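Local coordinates for LanC-like protein GCR2 (Arabidopsis thaliana, PDB 3T33) that binds zinc and belongs to the LanC-like family, and may play a role in abscisic acid signalling, at residues 148-160 and 180-193. Numbering follows the deposited sequence.
Sequences QLYDRYLARFRGI and ACLFLNKHIGQESI
The ring of F157 reaches across to helix 180-188 and the loop that follows it, and the tight part of the contact forms around it. I193 lays its CD1 over one face of the F157 ring, 3.9 Å from its centroid, in a CH-pi contact; at the ring edge F157 CZ meets A180 CB at 3.7 Å. C181 SG adds an oblique sulfur-aromatic contact 4.0 Å from F157 CE1. L184 CD2 touches both F157 CD2 and L154 CD1, each at 4.0 Å, and A180 and F157 also touch helix 130-144, which covers this end of the interface. Further along, Y150 places CE1 against I188 CD1; with its CG anti to the backbone N (chi1 161°), the ring extends far enough for Y150 OH to accept a hydrogen bond from S192 OG at 3.2 Å.

The solvent side is more sparsely packed and polar. R158, its chain extended from CG to NE, grips S192 O side-on: NE lies 3.0 Å and NH2 2.7 Å from that oxygen, which sits nearly in the guanidinium plane. L154 CD2 covers one face of the guanidinium group. N185 in turn fixes the loop from within, its OD1 taking the N-H of I193 at 168° and its ND2 giving a nearly straight bond to I193 O. The axes of segments 148-158 and 180-188, 12.5 Å apart at closest approach and roughly antiparallel (153°), are thus bridged by long side chains and the returning loop 189-193. The contact ties together two helices consecutive in the chain, as in the alpha/alpha toroid of LanC-like proteins, here well away from the zinc site.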
# COMPACT_ATOMS: atom_id res chain seq x y z
N GLN A 148 0.41 29.21 -6.45
CA GLN A 148 1.78 29.37 -6.99
C GLN A 148 2.74 28.19 -6.66
O GLN A 148 3.54 27.73 -7.50
CB GLN A 148 2.42 30.69 -6.53
CG GLN A 148 1.58 31.99 -6.70
CD GLN A 148 0.17 31.94 -5.99
OE1 GLN A 148 0.06 31.49 -4.82
NE2 GLN A 148 -0.88 32.41 -6.70
N LEU A 149 2.69 27.73 -5.41
CA LEU A 149 3.41 26.54 -5.01
C LEU A 149 2.91 25.31 -5.81
O LEU A 149 3.66 24.42 -6.15
CB LEU A 149 3.09 26.29 -3.55
CG LEU A 149 4.23 25.94 -2.63
CD1 LEU A 149 3.70 25.06 -1.53
CD2 LEU A 149 5.35 25.28 -3.35
N TYR A 150 1.63 25.27 -6.08
CA TYR A 150 1.07 24.18 -6.83
C TYR A 150 1.68 24.11 -8.24
O TYR A 150 2.10 23.00 -8.67
CB TYR A 150 -0.43 24.32 -6.93
CG TYR A 150 -1.04 23.50 -8.04
CD1 TYR A 150 -1.06 22.11 -7.94
CD2 TYR A 150 -1.66 24.10 -9.14
CE1 TYR A 150 -1.64 21.36 -8.90
CE2 TYR A 150 -2.25 23.32 -10.13
CZ TYR A 150 -2.22 21.95 -10.01
OH TYR A 150 -2.77 21.09 -10.96
N ASP A 151 1.74 25.28 -8.93
CA ASP A 151 2.24 25.36 -10.31
C ASP A 151 3.65 24.94 -10.32
O ASP A 151 4.12 24.21 -11.23
CB ASP A 151 2.19 26.77 -10.81
CG ASP A 151 0.76 27.28 -10.98
OD1 ASP A 151 -0.16 26.48 -11.27
OD2 ASP A 151 0.59 28.51 -10.84
N ARG A 152 4.35 25.35 -9.28
CA ARG A 152 5.76 25.08 -9.24
C ARG A 152 6.03 23.56 -9.12
O ARG A 152 6.93 23.04 -9.80
CB ARG A 152 6.42 25.93 -8.15
CG ARG A 152 7.62 25.30 -7.43
CD ARG A 152 8.12 26.22 -6.26
NE ARG A 152 8.66 25.42 -5.15
CZ ARG A 152 8.82 25.85 -3.90
NH1 ARG A 152 8.48 27.09 -3.55
NH2 ARG A 152 9.31 25.01 -2.99
N TYR A 153 5.28 22.85 -8.28
CA TYR A 153 5.48 21.38 -8.23
C TYR A 153 4.93 20.68 -9.48
O TYR A 153 5.45 19.68 -9.93
CB TYR A 153 4.84 20.73 -7.01
CG TYR A 153 5.60 20.91 -5.72
CD1 TYR A 153 6.81 20.26 -5.50
CD2 TYR A 153 5.07 21.75 -4.70
CE1 TYR A 153 7.53 20.45 -4.31
CE2 TYR A 153 5.76 21.93 -3.51
CZ TYR A 153 6.97 21.27 -3.31
OH TYR A 153 7.63 21.50 -2.13
N LEU A 154 3.84 21.22 -10.00
CA LEU A 154 3.28 20.75 -11.25
C LEU A 154 4.26 20.87 -12.45
O LEU A 154 4.35 19.92 -13.27
CB LEU A 154 2.00 21.50 -11.53
CG LEU A 154 1.27 21.03 -12.77
CD1 LEU A 154 1.00 19.57 -12.65
CD2 LEU A 154 0.05 21.83 -13.00
N ALA A 155 4.99 21.99 -12.54
CA ALA A 155 6.07 22.20 -13.54
C ALA A 155 7.22 21.20 -13.33
O ALA A 155 7.77 20.65 -14.30
CB ALA A 155 6.60 23.69 -13.51
N ARG A 156 7.59 20.93 -12.08
CA ARG A 156 8.63 19.97 -11.84
C ARG A 156 8.13 18.59 -12.21
O ARG A 156 8.89 17.76 -12.76
CB ARG A 156 9.09 20.00 -10.39
CG ARG A 156 9.89 21.24 -10.03
CD ARG A 156 9.79 21.47 -8.50
NE ARG A 156 10.41 22.72 -8.05
CZ ARG A 156 10.16 23.30 -6.86
NH1 ARG A 156 9.30 22.74 -6.01
NH2 ARG A 156 10.76 24.43 -6.53
N PHE A 157 6.86 18.32 -11.96
CA PHE A 157 6.40 16.98 -12.23
C PHE A 157 6.41 16.80 -13.78
O PHE A 157 6.86 15.81 -14.30
CB PHE A 157 4.98 16.76 -11.70
CG PHE A 157 4.55 15.31 -11.77
CD1 PHE A 157 4.63 14.60 -12.96
CD2 PHE A 157 4.08 14.65 -10.66
CE1 PHE A 157 4.26 13.27 -13.01
CE2 PHE A 157 3.70 13.34 -10.74
CZ PHE A 157 3.81 12.64 -11.89
N ARG A 158 5.89 17.79 -14.49
CA ARG A 158 5.82 17.79 -15.94
C ARG A 158 7.18 17.79 -16.67
O ARG A 158 7.21 17.46 -17.89
CB ARG A 158 5.03 19.00 -16.37
CG ARG A 158 3.51 18.87 -16.13
CD ARG A 158 2.86 20.09 -16.65
NE ARG A 158 1.43 20.01 -16.55
CZ ARG A 158 0.63 21.07 -16.65
NH1 ARG A 158 1.12 22.30 -16.80
NH2 ARG A 158 -0.67 20.89 -16.60
N GLY A 159 8.26 18.13 -15.95
CA GLY A 159 9.64 18.05 -16.50
C GLY A 159 10.23 16.64 -16.46
O GLY A 159 11.30 16.36 -17.07
N ILE A 160 9.57 15.73 -15.75
CA ILE A 160 10.09 14.37 -15.68
C ILE A 160 10.07 13.68 -17.04
O ILE A 160 9.08 13.75 -17.76
CB ILE A 160 9.35 13.51 -14.58
CG1 ILE A 160 9.73 14.01 -13.16
CG2 ILE A 160 9.70 12.05 -14.66
CD1 ILE A 160 8.70 13.65 -12.06
N ALA A 180 1.86 7.71 -10.14
CA ALA A 180 1.95 9.10 -9.66
C ALA A 180 1.07 10.04 -10.43
O ALA A 180 0.50 10.99 -9.85
CB ALA A 180 3.40 9.61 -9.73
N CYS A 181 1.05 9.85 -11.76
CA CYS A 181 0.21 10.64 -12.63
C CYS A 181 -1.24 10.41 -12.20
O CYS A 181 -1.95 11.34 -12.05
CB CYS A 181 0.35 10.22 -14.11
SG CYS A 181 2.05 10.42 -14.79
N LEU A 182 -1.69 9.14 -12.16
CA LEU A 182 -3.08 8.83 -11.76
C LEU A 182 -3.39 9.45 -10.41
O LEU A 182 -4.36 10.10 -10.26
CB LEU A 182 -3.27 7.35 -11.73
CG LEU A 182 -3.14 6.69 -13.12
CD1 LEU A 182 -3.00 5.21 -13.01
CD2 LEU A 182 -4.35 7.11 -14.05
N PHE A 183 -2.47 9.35 -9.47
CA PHE A 183 -2.64 9.91 -8.16
C PHE A 183 -2.80 11.44 -8.20
O PHE A 183 -3.74 12.00 -7.61
CB PHE A 183 -1.42 9.52 -7.31
CG PHE A 183 -1.33 10.25 -6.00
CD1 PHE A 183 -0.74 11.51 -5.93
CD2 PHE A 183 -1.83 9.65 -4.81
CE1 PHE A 183 -0.62 12.23 -4.68
CE2 PHE A 183 -1.69 10.33 -3.54
CZ PHE A 183 -1.09 11.62 -3.47
N LEU A 184 -1.92 12.10 -8.92
CA LEU A 184 -2.00 13.53 -9.06
C LEU A 184 -3.33 13.97 -9.67
O LEU A 184 -4.02 14.89 -9.13
CB LEU A 184 -0.84 14.07 -9.88
CG LEU A 184 -0.84 15.59 -9.99
CD1 LEU A 184 -0.92 16.25 -8.63
CD2 LEU A 184 0.40 16.11 -10.75
N ASN A 185 -3.71 13.32 -10.77
CA ASN A 185 -4.96 13.70 -11.48
C ASN A 185 -6.24 13.46 -10.64
O ASN A 185 -7.13 14.29 -10.59
CB ASN A 185 -5.03 13.00 -12.88
CG ASN A 185 -4.09 13.71 -13.98
OD1 ASN A 185 -3.30 14.62 -13.69
ND2 ASN A 185 -4.22 13.29 -15.21
N LYS A 186 -6.32 12.30 -10.02
CA LYS A 186 -7.46 11.95 -9.18
C LYS A 186 -7.66 13.00 -8.07
O LYS A 186 -8.76 13.55 -7.92
CB LYS A 186 -7.19 10.55 -8.59
CG LYS A 186 -8.06 10.13 -7.39
CD LYS A 186 -9.20 9.20 -7.83
CE LYS A 186 -9.68 8.25 -6.71
NZ LYS A 186 -10.20 6.95 -7.27
N HIS A 187 -6.59 13.32 -7.35
CA HIS A 187 -6.62 14.25 -6.26
C HIS A 187 -6.92 15.69 -6.62
O HIS A 187 -7.73 16.33 -5.93
CB HIS A 187 -5.33 14.19 -5.45
CG HIS A 187 -5.24 13.00 -4.55
ND1 HIS A 187 -5.26 13.11 -3.17
CD2 HIS A 187 -5.19 11.67 -4.81
CE1 HIS A 187 -5.19 11.90 -2.63
NE2 HIS A 187 -5.14 11.01 -3.60
N ILE A 188 -6.25 16.21 -7.67
CA ILE A 188 -6.55 17.57 -8.11
C ILE A 188 -7.92 17.59 -8.77
O ILE A 188 -8.56 18.64 -8.78
CB ILE A 188 -5.53 18.13 -9.16
CG1 ILE A 188 -4.12 18.23 -8.61
CG2 ILE A 188 -5.97 19.49 -9.67
CD1 ILE A 188 -4.02 18.72 -7.19
N GLY A 189 -8.35 16.47 -9.35
CA GLY A 189 -9.62 16.39 -10.12
C GLY A 189 -9.51 17.17 -11.43
O GLY A 189 -10.49 17.77 -11.94
N GLN A 190 -8.30 17.14 -12.00
CA GLN A 190 -7.99 17.84 -13.23
C GLN A 190 -6.98 17.01 -14.03
O GLN A 190 -6.27 16.11 -13.47
CB GLN A 190 -7.39 19.21 -12.91
CG GLN A 190 -8.37 20.35 -12.58
CD GLN A 190 -7.59 21.64 -12.33
OE1 GLN A 190 -6.66 21.95 -13.08
NE2 GLN A 190 -7.92 22.36 -11.26
N GLU A 191 -6.93 17.29 -15.33
CA GLU A 191 -5.94 16.70 -16.24
C GLU A 191 -4.64 17.49 -16.02
O GLU A 191 -4.21 18.24 -16.89
CB GLU A 191 -6.42 16.78 -17.69
CG GLU A 191 -5.36 16.28 -18.64
CD GLU A 191 -5.82 16.02 -20.08
OE1 GLU A 191 -6.90 16.40 -20.51
OE2 GLU A 191 -5.06 15.38 -20.80
N SER A 192 -4.04 17.32 -14.85
CA SER A 192 -2.87 18.08 -14.45
C SER A 192 -1.69 17.56 -15.30
O SER A 192 -0.96 18.35 -15.90
CB SER A 192 -2.59 17.93 -12.93
OG SER A 192 -3.72 18.28 -12.13
N ILE A 193 -1.54 16.23 -15.29
CA ILE A 193 -0.66 15.51 -16.17
C ILE A 193 -1.46 15.11 -17.42
O ILE A 193 -2.63 14.72 -17.35
CB ILE A 193 -0.08 14.24 -15.56
CG1 ILE A 193 0.52 14.48 -14.18
CG2 ILE A 193 1.06 13.68 -16.52
CD1 ILE A 193 1.52 15.56 -14.16